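Local atomic coordinates of EGF family domain-containing protein (Toxoplasma gondii, PDB entry 4Z80), a protein that binds a RON2-family peptide and, as a member of the apical membrane antigen family, probably takes part in forming the moving junction during host-cell invasion. Residues A[147-152]-A[314-319]; A[350-355]-A[437-442]; A[157-162]-A[193-198]. One frame throughout, in Å; residues are numbered along the deposited sequence.

The three contacts are widely spread and none touches another. Interactions 1 and 3 are the closer pair, with centres 28 Å apart, and both segments of interaction 3 fall within the span of chain between 152 and 314. Interaction 2 comes later in the sequence, 40 Å from interaction 1 and 51 Å from interaction 3, centre to centre, with interactions 2 and 3 on opposite sides of the chain's centre. They share no sheet: interaction 1 includes the start of strand 318-321, interaction 2 joins strands 353-359 and 436-440, and interaction 3 joins strand 160-161, paired with 192-193, to strand 195-196, which pairs with 207-208. Interaction 3 alone meets the bound RON2L1 peptide.

Interaction 1: residues A[147-152]-A[314-319]; sequences SIEGFA and AFYCVR
Tyr316, Phe151 and Glu149 lose the most surface here, and each meets its partners differently. Glu149 carries CG anti to its backbone N (chi1 -177°) and stays extended, so that OE1 arrives in the plane of the Tyr316 ring at its edge, 3.3 Å from Tyr316 CD2. An in-plane carboxylate oxygen faces ring C-H groups, an orientation that would be mildly favourable electrostatically. A water links the same pair: it donates to Glu149 OE1 (2.9 Å) and accepts from Tyr316 N (3.1 Å), while lying over the centre of one face of the Phe315 ring. Lys146 forms a salt bridge with OE1, and Tyr294 and His122 hydrogen-bond to OE2, so both oxygens of this buried carboxylate are satisfied. At its far end Tyr316 places OH 3.4 Å from Ser147 CA, where it is hydrogen-bonded to Lys146 O and Thr309 N. Phe151 supplies the apolar part: its CZ lies 3.7 Å from Phe315 CZ, the ring planes 82° apart, and its CE1 meets Val318 CG1 tip to tip at 3.9 Å. Phe151 and Val318 also both rest on Ile102, which ties loop 147-152 to the two-stranded antiparallel sheet of 101-104 and 318-321.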
ATOM      1  N   SER A 147       5.293 -21.387  -6.017  1.00 12.19           N
ATOM      2  CA  SER A 147       5.632 -21.802  -4.665  1.00 11.99           C
ATOM      3  C   SER A 147       6.438 -20.765  -3.888  1.00 11.78           C
ATOM      4  O   SER A 147       6.582 -20.902  -2.672  1.00 13.85           O
ATOM      5  CB  SER A 147       6.392 -23.130  -4.702  1.00 14.10           C
ATOM      6  OG  SER A 147       7.574 -23.010  -5.483  1.00 14.53           O
ATOM      7  N   ILE A 148       6.957 -19.735  -4.566  1.00 11.83           N
ATOM      8  CA  ILE A 148       7.617 -18.628  -3.873  1.00 12.17           C
ATOM      9  C   ILE A 148       6.945 -17.274  -4.135  1.00 12.61           C
ATOM     10  O   ILE A 148       7.514 -16.232  -3.815  1.00 14.26           O
ATOM     11  CB  ILE A 148       9.126 -18.513  -4.259  1.00 14.10           C
ATOM     12  CG1 ILE A 148       9.318 -18.019  -5.698  1.00 14.98           C
ATOM     13  CG2 ILE A 148       9.828 -19.856  -4.066  1.00 17.62           C
ATOM     14  CD1 ILE A 148      10.699 -17.425  -5.944  1.00 21.10           C
ATOM     15  N   GLU A 149       5.743 -17.287  -4.703  1.00 11.11           N
ATOM     16  CA  GLU A 149       5.016 -16.048  -4.993  1.00 13.05           C
ATOM     17  C   GLU A 149       4.901 -15.164  -3.756  1.00 12.63           C
ATOM     18  O   GLU A 149       4.620 -15.656  -2.663  1.00 13.98           O
ATOM     19  CB  GLU A 149       3.611 -16.345  -5.518  1.00 12.32           C
ATOM     20  CG  GLU A 149       2.834 -15.079  -5.907  1.00 13.50           C
ATOM     21  CD  GLU A 149       1.356 -15.315  -6.175  1.00 14.51           C
ATOM     22  OE1 GLU A 149       0.730 -16.152  -5.484  1.00 14.81           O
ATOM     23  OE2 GLU A 149       0.808 -14.641  -7.068  1.00 13.56           O
ATOM     24  N   GLY A 150       5.100 -13.861  -3.945  1.00 12.16           N
ATOM     25  CA  GLY A 150       4.839 -12.874  -2.917  1.00 11.99           C
ATOM     26  C   GLY A 150       3.709 -11.946  -3.344  1.00  9.54           C
ATOM     27  O   GLY A 150       2.799 -12.348  -4.078  1.00 11.78           O
ATOM     28  N   PHE A 151       3.792 -10.693  -2.909  1.00 10.30           N
ATOM     29  CA  PHE A 151       2.753  -9.700  -3.187  1.00 10.03           C
ATOM     30  C   PHE A 151       3.246  -8.502  -3.989  1.00 11.72           C
ATOM     31  O   PHE A 151       2.462  -7.607  -4.292  1.00 12.80           O
ATOM     32  CB  PHE A 151       2.156  -9.194  -1.872  1.00 13.09           C
ATOM     33  CG  PHE A 151       0.775  -9.693  -1.595  1.00 11.67           C
ATOM     34  CD1 PHE A 151       0.503 -11.047  -1.595  1.00 12.05           C
ATOM     35  CD2 PHE A 151      -0.241  -8.803  -1.295  1.00 13.26           C
ATOM     36  CE1 PHE A 151      -0.766 -11.509  -1.325  1.00 14.21           C
ATOM     37  CE2 PHE A 151      -1.511  -9.260  -1.015  1.00 14.35           C
ATOM     38  CZ  PHE A 151      -1.771 -10.612  -1.031  1.00 12.51           C
ATOM     39  N   ALA A 152       4.533  -8.466  -4.331  1.00 10.78           N
ATOM     40  CA  ALA A 152       5.088  -7.276  -4.967  1.00 11.72           C
ATOM     41  C   ALA A 152       4.748  -7.209  -6.446  1.00 11.94           C
ATOM     42  O   ALA A 152       4.775  -8.207  -7.150  1.00 11.24           O
ATOM     43  CB  ALA A 152       6.593  -7.232  -4.785  1.00 13.32           C
ATOM     44  N   ALA A 314      -4.708 -20.793  -7.548  1.00 15.18           N
ATOM     45  CA  ALA A 314      -4.975 -20.613  -6.126  1.00 13.53           C
ATOM     46  C   ALA A 314      -4.417 -19.280  -5.643  1.00 15.08           C
ATOM     47  O   ALA A 314      -3.571 -18.665  -6.302  1.00 16.50           O
ATOM     48  CB  ALA A 314      -4.384 -21.766  -5.315  1.00 16.09           C
ATOM     49  N   PHE A 315      -4.943 -18.823  -4.513  1.00 11.76           N
ATOM     50  CA  PHE A 315      -4.463 -17.622  -3.850  1.00 11.33           C
ATOM     51  C   PHE A 315      -4.005 -18.007  -2.451  1.00 12.37           C
ATOM     52  O   PHE A 315      -4.620 -18.845  -1.791  1.00 11.55           O
ATOM     53  CB  PHE A 315      -5.551 -16.536  -3.799  1.00 12.17           C
ATOM     54  CG  PHE A 315      -5.006 -15.139  -3.612  1.00 13.36           C
ATOM     55  CD1 PHE A 315      -4.698 -14.661  -2.345  1.00 12.26           C
ATOM     56  CD2 PHE A 315      -4.790 -14.304  -4.705  1.00 12.66           C
ATOM     57  CE1 PHE A 315      -4.177 -13.382  -2.170  1.00 11.33           C
ATOM     58  CE2 PHE A 315      -4.271 -13.018  -4.527  1.00 11.64           C
ATOM     59  CZ  PHE A 315      -3.977 -12.562  -3.263  1.00 12.21           C
ATOM     60  N   TYR A 316      -2.908 -17.410  -2.008  1.00 10.78           N
ATOM     61  CA  TYR A 316      -2.318 -17.740  -0.726  1.00  9.35           C
ATOM     62  C   TYR A 316      -3.095 -17.223   0.479  1.00 11.06           C
ATOM     63  O   TYR A 316      -3.732 -16.164   0.433  1.00 10.19           O
ATOM     64  CB  TYR A 316      -0.887 -17.200  -0.666  1.00 10.07           C
ATOM     65  CG  TYR A 316       0.105 -18.112  -1.338  1.00 10.55           C
ATOM     66  CD1 TYR A 316       0.503 -19.286  -0.716  1.00 12.87           C
ATOM     67  CD2 TYR A 316       0.625 -17.824  -2.596  1.00 10.66           C
ATOM     68  CE1 TYR A 316       1.389 -20.147  -1.320  1.00 13.21           C
ATOM     69  CE2 TYR A 316       1.529 -18.682  -3.203  1.00 11.00           C
ATOM     70  CZ  TYR A 316       1.906 -19.837  -2.557  1.00 12.00           C
ATOM     71  OH  TYR A 316       2.802 -20.719  -3.130  1.00 12.60           O
ATOM     72  N   CYS A 317      -3.039 -18.003   1.554  1.00 10.49           N
ATOM     73  CA  CYS A 317      -3.531 -17.576   2.858  1.00 11.69           C
ATOM     74  C   CYS A 317      -2.700 -16.389   3.310  1.00 10.50           C
ATOM     75  O   CYS A 317      -1.488 -16.518   3.458  1.00 11.60           O
ATOM     76  CB  CYS A 317      -3.415 -18.697   3.884  1.00 11.77           C
ATOM     77  SG  CYS A 317      -4.179 -20.286   3.439  1.00 18.34           S
ATOM     78  N   VAL A 318      -3.333 -15.243   3.523  1.00  9.35           N
ATOM     79  CA  VAL A 318      -2.614 -14.067   3.995  1.00  8.89           C
ATOM     80  C   VAL A 318      -3.470 -13.318   4.998  1.00 10.76           C
ATOM     81  O   VAL A 318      -4.690 -13.451   5.001  1.00 11.33           O
ATOM     82  CB  VAL A 318      -2.224 -13.090   2.837  1.00 10.41           C
ATOM     83  CG1 VAL A 318      -1.325 -13.768   1.824  1.00 11.57           C
ATOM     84  CG2 VAL A 318      -3.458 -12.514   2.149  1.00 13.02           C
ATOM     85  N   ARG A 319      -2.835 -12.520   5.844  1.00  9.39           N
ATOM     86  CA  ARG A 319      -3.589 -11.598   6.688  1.00  9.78           C
ATOM     87  C   ARG A 319      -2.681 -10.468   7.124  1.00 10.11           C
ATOM     88  O   ARG A 319      -1.463 -10.633   7.134  1.00 11.37           O
ATOM     89  CB  ARG A 319      -4.188 -12.310   7.907  1.00 11.61           C
ATOM     90  CG  ARG A 319      -3.174 -12.795   8.941  1.00 11.49           C
ATOM     91  CD  ARG A 319      -3.845 -13.671  10.011  1.00 13.10           C
ATOM     92  NE  ARG A 319      -4.483 -14.821   9.390  1.00 12.39           N
ATOM     93  CZ  ARG A 319      -5.288 -15.682  10.001  1.00 11.06           C
ATOM     94  NH1 ARG A 319      -5.594 -15.549  11.288  1.00 13.39           N
ATOM     95  NH2 ARG A 319      -5.802 -16.678   9.294  1.00 12.92           N
TER
HETATM   96  O   HOH W   1      -1.729 -15.486  -4.071  1.00 16.01           O

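Interaction 2: residues A[350-355]-A[437-442]; sequences LKNVRW and LIHSPT
Arg354 NH1 is gripped twice, by a salt bridge to Glu468 and by a water 2.9 Å away that lies at the guanidinium edge, in its plane. The same water donates to His439 O (2.9 Å), carrying the arginine back to the neighbouring strand. Chi1 and chi2 bring Arg354 CD to 3.8 Å from Ser440 CB; the bend at chi3 (61°) then turns the guanidinium so that Ile438 CD1 lies over one of its faces. Beneath it the backbones of Arg354 and Ile438 form an antiparallel hydrogen-bonded pair: Arg354 N to Ile438 O spans 2.8 Å and Ile438 N to Arg354 O 3.0 Å, both donors in the acceptor's carbonyl plane. Val353 with His439 and Trp355 with Leu437 are the flanking non-hydrogen-bonded pairs. On their face of the sheet Leu437 CD2 touches Trp355 CE3 at 3.6 Å, the side chains side by side. At the corner before the strand, Asn352 (phi 63°) replaces the next backbone pair: its O takes Ser440 N (2.9 Å) from 56° above the carbonyl plane, and its side-chain ND2 gives to a lone pair of Ser440 O at 3.2 Å. Ser440 OG closes an ST turn with Thr442 N. Strand 436-440 pairs antiparallel with 353-359, whose other neighbour is 363-366, and Leu437 also bonds to the backbone of Ala464 and Leu466, consistent with the PAN-type domains of apical membrane antigens.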
ATOM      1  N   LEU A 350       1.900   6.661  21.798  1.00 10.58           N
ATOM      2  CA  LEU A 350       2.093   7.845  22.618  1.00 10.91           C
ATOM      3  C   LEU A 350       2.428   7.422  24.047  1.00 11.95           C
ATOM      4  O   LEU A 350       1.604   6.827  24.746  1.00 12.39           O
ATOM      5  CB  LEU A 350       0.851   8.731  22.579  1.00 11.16           C
ATOM      6  CG  LEU A 350       0.323   9.105  21.191  1.00 12.91           C
ATOM      7  CD1 LEU A 350      -0.989   9.832  21.327  1.00 16.63           C
ATOM      8  CD2 LEU A 350       1.357   9.943  20.436  1.00 14.47           C
ATOM      9  N   LYS A 351       3.644   7.728  24.498  1.00 11.45           N
ATOM     10  CA  LYS A 351       4.052   7.310  25.826  1.00 12.07           C
ATOM     11  C   LYS A 351       3.449   8.199  26.906  1.00 12.03           C
ATOM     12  O   LYS A 351       3.231   9.401  26.713  1.00 12.66           O
ATOM     13  CB  LYS A 351       5.582   7.296  25.956  1.00 12.21           C
ATOM     14  CG  LYS A 351       6.250   8.656  25.889  1.00 15.23           C
ATOM     15  CD  LYS A 351       7.725   8.531  26.259  1.00 15.46           C
ATOM     16  CE  LYS A 351       8.422   9.880  26.215  1.00 16.27           C
ATOM     17  NZ  LYS A 351       9.825   9.769  26.691  1.00 19.97           N
ATOM     18  N   ASN A 352       3.150   7.565  28.034  1.00 12.97           N
ATOM     19  CA  ASN A 352       2.805   8.251  29.267  1.00 14.31           C
ATOM     20  C   ASN A 352       1.536   9.083  29.175  1.00 14.77           C
ATOM     21  O   ASN A 352       1.409  10.094  29.852  1.00 15.27           O
ATOM     22  CB  ASN A 352       3.979   9.136  29.714  1.00 14.03           C
ATOM     23  CG  ASN A 352       5.214   8.332  30.063  1.00 16.20           C
ATOM     24  OD1 ASN A 352       6.265   8.492  29.444  1.00 17.56           O
ATOM     25  ND2 ASN A 352       5.094   7.456  31.058  1.00 18.87           N
ATOM     26  N   VAL A 353       0.579   8.642  28.358  1.00 12.03           N
ATOM     27  CA  VAL A 353      -0.708   9.316  28.297  1.00 11.48           C
ATOM     28  C   VAL A 353      -1.850   8.320  28.182  1.00 10.99           C
ATOM     29  O   VAL A 353      -1.642   7.161  27.814  1.00 13.30           O
ATOM     30  CB  VAL A 353      -0.789  10.320  27.127  1.00 11.81           C
ATOM     31  CG1 VAL A 353       0.070  11.566  27.427  1.00 14.65           C
ATOM     32  CG2 VAL A 353      -0.374   9.666  25.809  1.00 12.80           C
ATOM     33  N   ARG A 354      -3.038   8.814  28.525  1.00 12.64           N
ATOM     34  CA  ARG A 354      -4.295   8.056  28.490  1.00 12.31           C
ATOM     35  C   ARG A 354      -5.331   8.808  27.646  1.00 15.81           C
ATOM     36  O   ARG A 354      -5.494  10.018  27.814  1.00 14.05           O
ATOM     37  CB  ARG A 354      -4.852   7.864  29.906  1.00 16.74           C
ATOM     38  CG  ARG A 354      -3.888   7.310  30.932  1.00 13.78           C
ATOM     39  CD  ARG A 354      -4.255   7.764  32.346  1.00 15.57           C
ATOM     40  NE  ARG A 354      -5.585   7.320  32.755  1.00 20.20           N
ATOM     41  CZ  ARG A 354      -6.233   7.781  33.821  1.00 19.92           C
ATOM     42  NH1 ARG A 354      -5.688   8.721  34.588  1.00 21.98           N
ATOM     43  NH2 ARG A 354      -7.437   7.314  34.119  1.00 21.74           N
ATOM     44  N   TRP A 355      -6.055   8.118  26.762  1.00 11.90           N
ATOM     45  CA  TRP A 355      -7.109   8.773  25.979  1.00 11.52           C
ATOM     46  C   TRP A 355      -8.223   9.322  26.859  1.00 14.25           C
ATOM     47  O   TRP A 355      -8.687   8.637  27.768  1.00 14.43           O
ATOM     48  CB  TRP A 355      -7.742   7.806  24.970  1.00  9.47           C
ATOM     49  CG  TRP A 355      -6.793   7.213  23.977  1.00 11.72           C
ATOM     50  CD1 TRP A 355      -6.342   5.927  23.940  1.00 11.98           C
ATOM     51  CD2 TRP A 355      -6.188   7.882  22.864  1.00 12.27           C
ATOM     52  NE1 TRP A 355      -5.490   5.754  22.882  1.00 11.95           N
ATOM     53  CE2 TRP A 355      -5.381   6.938  22.201  1.00 12.33           C
ATOM     54  CE3 TRP A 355      -6.255   9.185  22.364  1.00 11.58           C
ATOM     55  CZ2 TRP A 355      -4.629   7.258  21.074  1.00 10.66           C
ATOM     56  CZ3 TRP A 355      -5.515   9.503  21.247  1.00 13.19           C
ATOM     57  CH2 TRP A 355      -4.710   8.546  20.612  1.00 12.42           C
ATOM     58  N   LEU A 437      -5.767  14.226  26.261  1.00 14.84           N
ATOM     59  CA  LEU A 437      -4.936  13.193  26.855  1.00 13.56           C
ATOM     60  C   LEU A 437      -4.616  13.538  28.303  1.00 17.03           C
ATOM     61  O   LEU A 437      -4.484  14.710  28.662  1.00 16.26           O
ATOM     62  CB  LEU A 437      -3.642  13.017  26.054  1.00 14.91           C
ATOM     63  CG  LEU A 437      -3.823  12.542  24.615  1.00 16.59           C
ATOM     64  CD1 LEU A 437      -2.544  12.762  23.819  1.00 15.27           C
ATOM     65  CD2 LEU A 437      -4.226  11.079  24.587  1.00 15.25           C
ATOM     66  N   ILE A 438      -4.503  12.505  29.129  1.00 15.12           N
ATOM     67  CA  ILE A 438      -4.119  12.644  30.527  1.00 15.34           C
ATOM     68  C   ILE A 438      -2.740  12.042  30.706  1.00 14.53           C
ATOM     69  O   ILE A 438      -2.510  10.913  30.292  1.00 14.92           O
ATOM     70  CB  ILE A 438      -5.104  11.913  31.470  1.00 17.01           C
ATOM     71  CG1 ILE A 438      -6.523  12.449  31.297  1.00 20.50           C
ATOM     72  CG2 ILE A 438      -4.661  12.026  32.927  1.00 19.62           C
ATOM     73  CD1 ILE A 438      -7.581  11.544  31.910  1.00 21.18           C
ATOM     74  N   HIS A 439      -1.825  12.768  31.340  1.00 15.33           N
ATOM     75  CA  HIS A 439      -0.499  12.229  31.593  1.00 16.05           C
ATOM     76  C   HIS A 439      -0.519  11.188  32.703  1.00 15.43           C
ATOM     77  O   HIS A 439      -1.209  11.351  33.713  1.00 20.10           O
ATOM     78  CB  HIS A 439       0.482  13.342  31.972  1.00 19.52           C
ATOM     79  CG  HIS A 439       1.891  12.865  32.126  1.00 24.49           C
ATOM     80  ND1 HIS A 439       2.421  12.487  33.342  1.00 30.96           N
ATOM     81  CD2 HIS A 439       2.873  12.676  31.212  1.00 23.10           C
ATOM     82  CE1 HIS A 439       3.673  12.099  33.171  1.00 28.70           C
ATOM     83  NE2 HIS A 439       3.972  12.209  31.888  1.00 29.45           N
ATOM     84  N   SER A 440       0.248  10.122  32.513  1.00 15.37           N
ATOM     85  CA  SER A 440       0.453   9.132  33.551  1.00 16.01           C
ATOM     86  C   SER A 440       1.788   8.439  33.381  1.00 15.34           C
ATOM     87  O   SER A 440       2.210   8.150  32.259  1.00 18.69           O
ATOM     88  CB  SER A 440      -0.655   8.086  33.543  1.00 19.72           C
ATOM     89  OG  SER A 440      -0.306   7.004  34.395  1.00 19.58           O
ATOM     90  N   PRO A 441       2.463   8.139  34.494  1.00 15.08           N
ATOM     91  CA  PRO A 441       3.737   7.438  34.332  1.00 18.10           C
ATOM     92  C   PRO A 441       3.607   6.013  33.800  1.00 15.08           C
ATOM     93  O   PRO A 441       4.546   5.535  33.181  1.00 16.41           O
ATOM     94  CB  PRO A 441       4.315   7.427  35.750  1.00 21.07           C
ATOM     95  CG  PRO A 441       3.156   7.637  36.655  1.00 25.45           C
ATOM     96  CD  PRO A 441       2.193   8.493  35.900  1.00 19.99           C
ATOM     97  N   THR A 442       2.471   5.354  34.016  1.00 15.08           N
ATOM     98  CA  THR A 442       2.402   3.919  33.770  1.00 14.70           C
ATOM     99  C   THR A 442       1.537   3.538  32.572  1.00 14.30           C
ATOM    100  O   THR A 442       1.136   2.384  32.449  1.00 16.73           O
ATOM    101  CB  THR A 442       1.884   3.179  35.019  1.00 18.84           C
ATOM    102  OG1 THR A 442       0.615   3.719  35.408  1.00 23.18           O
ATOM    103  CG2 THR A 442       2.877   3.336  36.169  1.00 19.94           C
TER
HETATM  104  O   HOH W   2      -3.080   9.838  35.293  1.00 24.47           O

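Interaction 3: residues A[157-162]-A[193-198]; sequences YLTHCP and RFLDTT
One face of the His160 imidazole carries Arg193 NH1, 3.9 Å from His160 CG and displaced toward the ring's rim. The planes are 57° apart, so the guanidinium approaches by one nitrogen instead of lying flat on the ring. That nearby positive charge would probably disfavour protonation of the histidine. Thr198 CG2 covers one face of the guanidinium itself. The Phe194 ring has Leu195 CD2 over the centre of a face, 4.0 Å above the plane, while Leu158 O lies in plane at its edge, 3.3 Å from Phe194 CD2; Tyr222 adds an edge-to-face ring. Leu158 CG sits 3.5 Å above the Tyr157 ring, offset toward its rim.

The backbones meet at a single carbonyl oxygen. Thr159 O accepts from two successive amides, Phe194 N and Leu195 N, each at 2.9 Å. Leu195 N lies in the carbonyl plane on a lone pair, Phe194 N 32° above it. Together with the nearly helical backbone of Phe194, this donor pattern resembles a classic beta bulge, placed directly beside the antiparallel non-hydrogen-bonded pair of His160 and Arg193. Their side chains therefore leave the same face of the sheet and run side by side. The ladder ends here, and 195-196 leaves to pair with 207-208.

His160 has CG between its backbone N and carbonyl carbon (chi1 63°), and its ND1 shares a 2.8 Å hydrogen bond with Thr159 OG1, which limits the imidazole's rotation. Arg193 bends at chi2 to bring its tip over that ring. Further along, Asp196 OD1 takes both Thr198 N and Thr198 OG1, forming an Asx turn, and OD2 has a salt bridge to Lys244. The RON2L1 peptide chain crosses this region: Tyr157 OH hydrogen-bonds to Ser11 O of that chain, and Thr159 packs on its Ile25.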
ATOM      1  N   TYR A 157       7.643  -2.906 -17.098  1.00 14.60           N
ATOM      2  CA  TYR A 157       7.036  -3.460 -18.303  1.00 14.70           C
ATOM      3  C   TYR A 157       7.369  -2.533 -19.473  1.00 16.35           C
ATOM      4  O   TYR A 157       7.180  -1.321 -19.375  1.00 16.41           O
ATOM      5  CB  TYR A 157       5.519  -3.625 -18.132  1.00 14.49           C
ATOM      6  CG  TYR A 157       4.817  -4.052 -19.396  1.00 16.43           C
ATOM      7  CD1 TYR A 157       5.037  -5.307 -19.951  1.00 17.65           C
ATOM      8  CD2 TYR A 157       3.937  -3.197 -20.041  1.00 19.10           C
ATOM      9  CE1 TYR A 157       4.398  -5.688 -21.120  1.00 19.26           C
ATOM     10  CE2 TYR A 157       3.294  -3.573 -21.200  1.00 16.63           C
ATOM     11  CZ  TYR A 157       3.531  -4.807 -21.738  1.00 18.13           C
ATOM     12  OH  TYR A 157       2.885  -5.161 -22.903  1.00 22.70           O
ATOM     13  N   LEU A 158       7.889  -3.119 -20.557  1.00 14.78           N
ATOM     14  CA  LEU A 158       8.448  -2.388 -21.708  1.00 16.29           C
ATOM     15  C   LEU A 158       9.662  -1.575 -21.258  1.00 17.51           C
ATOM     16  O   LEU A 158      10.013  -1.574 -20.084  1.00 18.41           O
ATOM     17  CB  LEU A 158       7.392  -1.488 -22.370  1.00 16.55           C
ATOM     18  CG  LEU A 158       6.107  -2.213 -22.774  1.00 15.49           C
ATOM     19  CD1 LEU A 158       5.090  -1.250 -23.367  1.00 16.72           C
ATOM     20  CD2 LEU A 158       6.397  -3.349 -23.741  1.00 18.86           C
ATOM     21  N   THR A 159      10.337  -0.903 -22.185  1.00 15.98           N
ATOM     22  CA  THR A 159      11.567  -0.206 -21.804  1.00 14.32           C
ATOM     23  C   THR A 159      11.301   0.976 -20.878  1.00 14.22           C
ATOM     24  O   THR A 159      12.143   1.322 -20.051  1.00 14.55           O
ATOM     25  CB  THR A 159      12.355   0.304 -23.039  1.00 16.49           C
ATOM     26  OG1 THR A 159      11.503   1.098 -23.873  1.00 19.66           O
ATOM     27  CG2 THR A 159      12.906  -0.860 -23.832  1.00 16.84           C
ATOM     28  N   HIS A 160      10.137   1.597 -21.020  1.00 16.03           N
ATOM     29  CA  HIS A 160       9.811   2.781 -20.236  1.00 16.90           C
ATOM     30  C   HIS A 160       8.318   3.060 -20.319  1.00 14.40           C
ATOM     31  O   HIS A 160       7.613   2.509 -21.166  1.00 15.56           O
ATOM     32  CB  HIS A 160      10.616   3.995 -20.727  1.00 18.55           C
ATOM     33  CG  HIS A 160      10.312   4.379 -22.139  1.00 18.95           C
ATOM     34  ND1 HIS A 160      10.800   3.677 -23.221  1.00 20.06           N
ATOM     35  CD2 HIS A 160       9.564   5.388 -22.649  1.00 20.19           C
ATOM     36  CE1 HIS A 160      10.362   4.235 -24.337  1.00 21.88           C
ATOM     37  NE2 HIS A 160       9.610   5.274 -24.019  1.00 19.69           N
ATOM     38  N   CYS A 161       7.851   3.907 -19.409  1.00 14.14           N
ATOM     39  CA  CYS A 161       6.456   4.287 -19.323  1.00 17.30           C
ATOM     40  C   CYS A 161       6.344   5.813 -19.281  1.00 15.81           C
ATOM     41  O   CYS A 161       7.018   6.450 -18.475  1.00 17.97           O
ATOM     42  CB  CYS A 161       5.820   3.673 -18.077  1.00 19.99           C
ATOM     43  SG  CYS A 161       4.095   4.149 -17.891  1.00 17.89           S
ATOM     44  N   PRO A 162       5.504   6.408 -20.147  1.00 16.17           N
ATOM     45  CA  PRO A 162       4.668   5.796 -21.188  1.00 17.86           C
ATOM     46  C   PRO A 162       5.517   5.339 -22.368  1.00 18.43           C
ATOM     47  O   PRO A 162       6.338   6.125 -22.846  1.00 18.96           O
ATOM     48  CB  PRO A 162       3.721   6.929 -21.592  1.00 18.92           C
ATOM     49  CG  PRO A 162       4.513   8.166 -21.336  1.00 19.02           C
ATOM     50  CD  PRO A 162       5.330   7.873 -20.106  1.00 21.60           C
ATOM     51  N   ARG A 193      11.853   5.097 -16.489  1.00 16.97           N
ATOM     52  CA  ARG A 193      12.669   4.118 -17.205  1.00 19.00           C
ATOM     53  C   ARG A 193      12.763   2.774 -16.491  1.00 16.65           C
ATOM     54  O   ARG A 193      13.058   2.717 -15.298  1.00 18.54           O
ATOM     55  CB  ARG A 193      14.090   4.649 -17.404  1.00 22.20           C
ATOM     56  CG  ARG A 193      14.186   6.008 -18.068  1.00 28.97           C
ATOM     57  CD  ARG A 193      14.184   5.920 -19.577  1.00 30.32           C
ATOM     58  NE  ARG A 193      14.420   7.233 -20.173  1.00 31.58           N
ATOM     59  CZ  ARG A 193      14.064   7.573 -21.405  1.00 29.84           C
ATOM     60  NH1 ARG A 193      13.449   6.699 -22.195  1.00 32.36           N
ATOM     61  NH2 ARG A 193      14.312   8.796 -21.848  1.00 31.84           N
ATOM     62  N   PHE A 194      12.538   1.699 -17.239  1.00 16.43           N
ATOM     63  CA  PHE A 194      12.777   0.343 -16.756  1.00 16.61           C
ATOM     64  C   PHE A 194      14.108  -0.123 -17.322  1.00 17.39           C
ATOM     65  O   PHE A 194      15.042  -0.416 -16.581  1.00 17.78           O
ATOM     66  CB  PHE A 194      11.639  -0.591 -17.183  1.00 18.60           C
ATOM     67  CG  PHE A 194      11.774  -2.022 -16.697  1.00 14.32           C
ATOM     68  CD1 PHE A 194      12.478  -2.345 -15.548  1.00 13.39           C
ATOM     69  CD2 PHE A 194      11.166  -3.044 -17.406  1.00 15.36           C
ATOM     70  CE1 PHE A 194      12.568  -3.666 -15.125  1.00 15.61           C
ATOM     71  CE2 PHE A 194      11.253  -4.362 -16.984  1.00 15.52           C
ATOM     72  CZ  PHE A 194      11.954  -4.670 -15.850  1.00 15.48           C
ATOM     73  N   LEU A 195      14.177  -0.175 -18.648  1.00 18.73           N
ATOM     74  CA  LEU A 195      15.432  -0.420 -19.352  1.00 19.03           C
ATOM     75  C   LEU A 195      15.854   0.896 -19.987  1.00 20.44           C
ATOM     76  O   LEU A 195      15.286   1.317 -20.990  1.00 22.16           O
ATOM     77  CB  LEU A 195      15.270  -1.521 -20.399  1.00 19.49           C
ATOM     78  CG  LEU A 195      14.521  -2.755 -19.898  1.00 19.25           C
ATOM     79  CD1 LEU A 195      14.418  -3.806 -20.995  1.00 23.80           C
ATOM     80  CD2 LEU A 195      15.181  -3.329 -18.649  1.00 18.29           C
ATOM     81  N   ASP A 196      16.825   1.552 -19.365  1.00 22.70           N
ATOM     82  CA  ASP A 196      17.270   2.871 -19.798  1.00 24.25           C
ATOM     83  C   ASP A 196      18.273   2.743 -20.934  1.00 26.09           C
ATOM     84  O   ASP A 196      19.448   2.462 -20.715  1.00 27.38           O
ATOM     85  CB  ASP A 196      17.890   3.640 -18.633  1.00 25.36           C
ATOM     86  CG  ASP A 196      18.139   5.098 -18.970  1.00 32.65           C
ATOM     87  OD1 ASP A 196      17.924   5.485 -20.139  1.00 28.97           O
ATOM     88  OD2 ASP A 196      18.550   5.855 -18.066  1.00 30.24           O
ATOM     89  N   THR A 197      17.793   2.961 -22.149  1.00 28.09           N
ATOM     90  CA  THR A 197      18.603   2.762 -23.341  1.00 30.56           C
ATOM     91  C   THR A 197      19.530   3.949 -23.591  1.00 39.58           C
ATOM     92  O   THR A 197      20.398   3.893 -24.465  1.00 39.29           O
ATOM     93  CB  THR A 197      17.706   2.529 -24.566  1.00 31.18           C
ATOM     94  OG1 THR A 197      16.814   3.640 -24.721  1.00 30.37           O
ATOM     95  CG2 THR A 197      16.892   1.248 -24.381  1.00 32.53           C
ATOM     96  N   THR A 198      19.352   5.017 -22.815  1.00 35.02           N
ATOM     97  CA  THR A 198      20.231   6.177 -22.901  1.00 39.65           C
ATOM     98  C   THR A 198      21.528   5.940 -22.122  1.00 46.52           C
ATOM     99  O   THR A 198      22.422   6.789 -22.123  1.00 49.96           O
ATOM    100  CB  THR A 198      19.548   7.456 -22.367  1.00 36.18           C
ATOM    101  OG1 THR A 198      19.441   7.392 -20.940  1.00 40.60           O
ATOM    102  CG2 THR A 198      18.159   7.628 -22.977  1.00 38.98           C
TER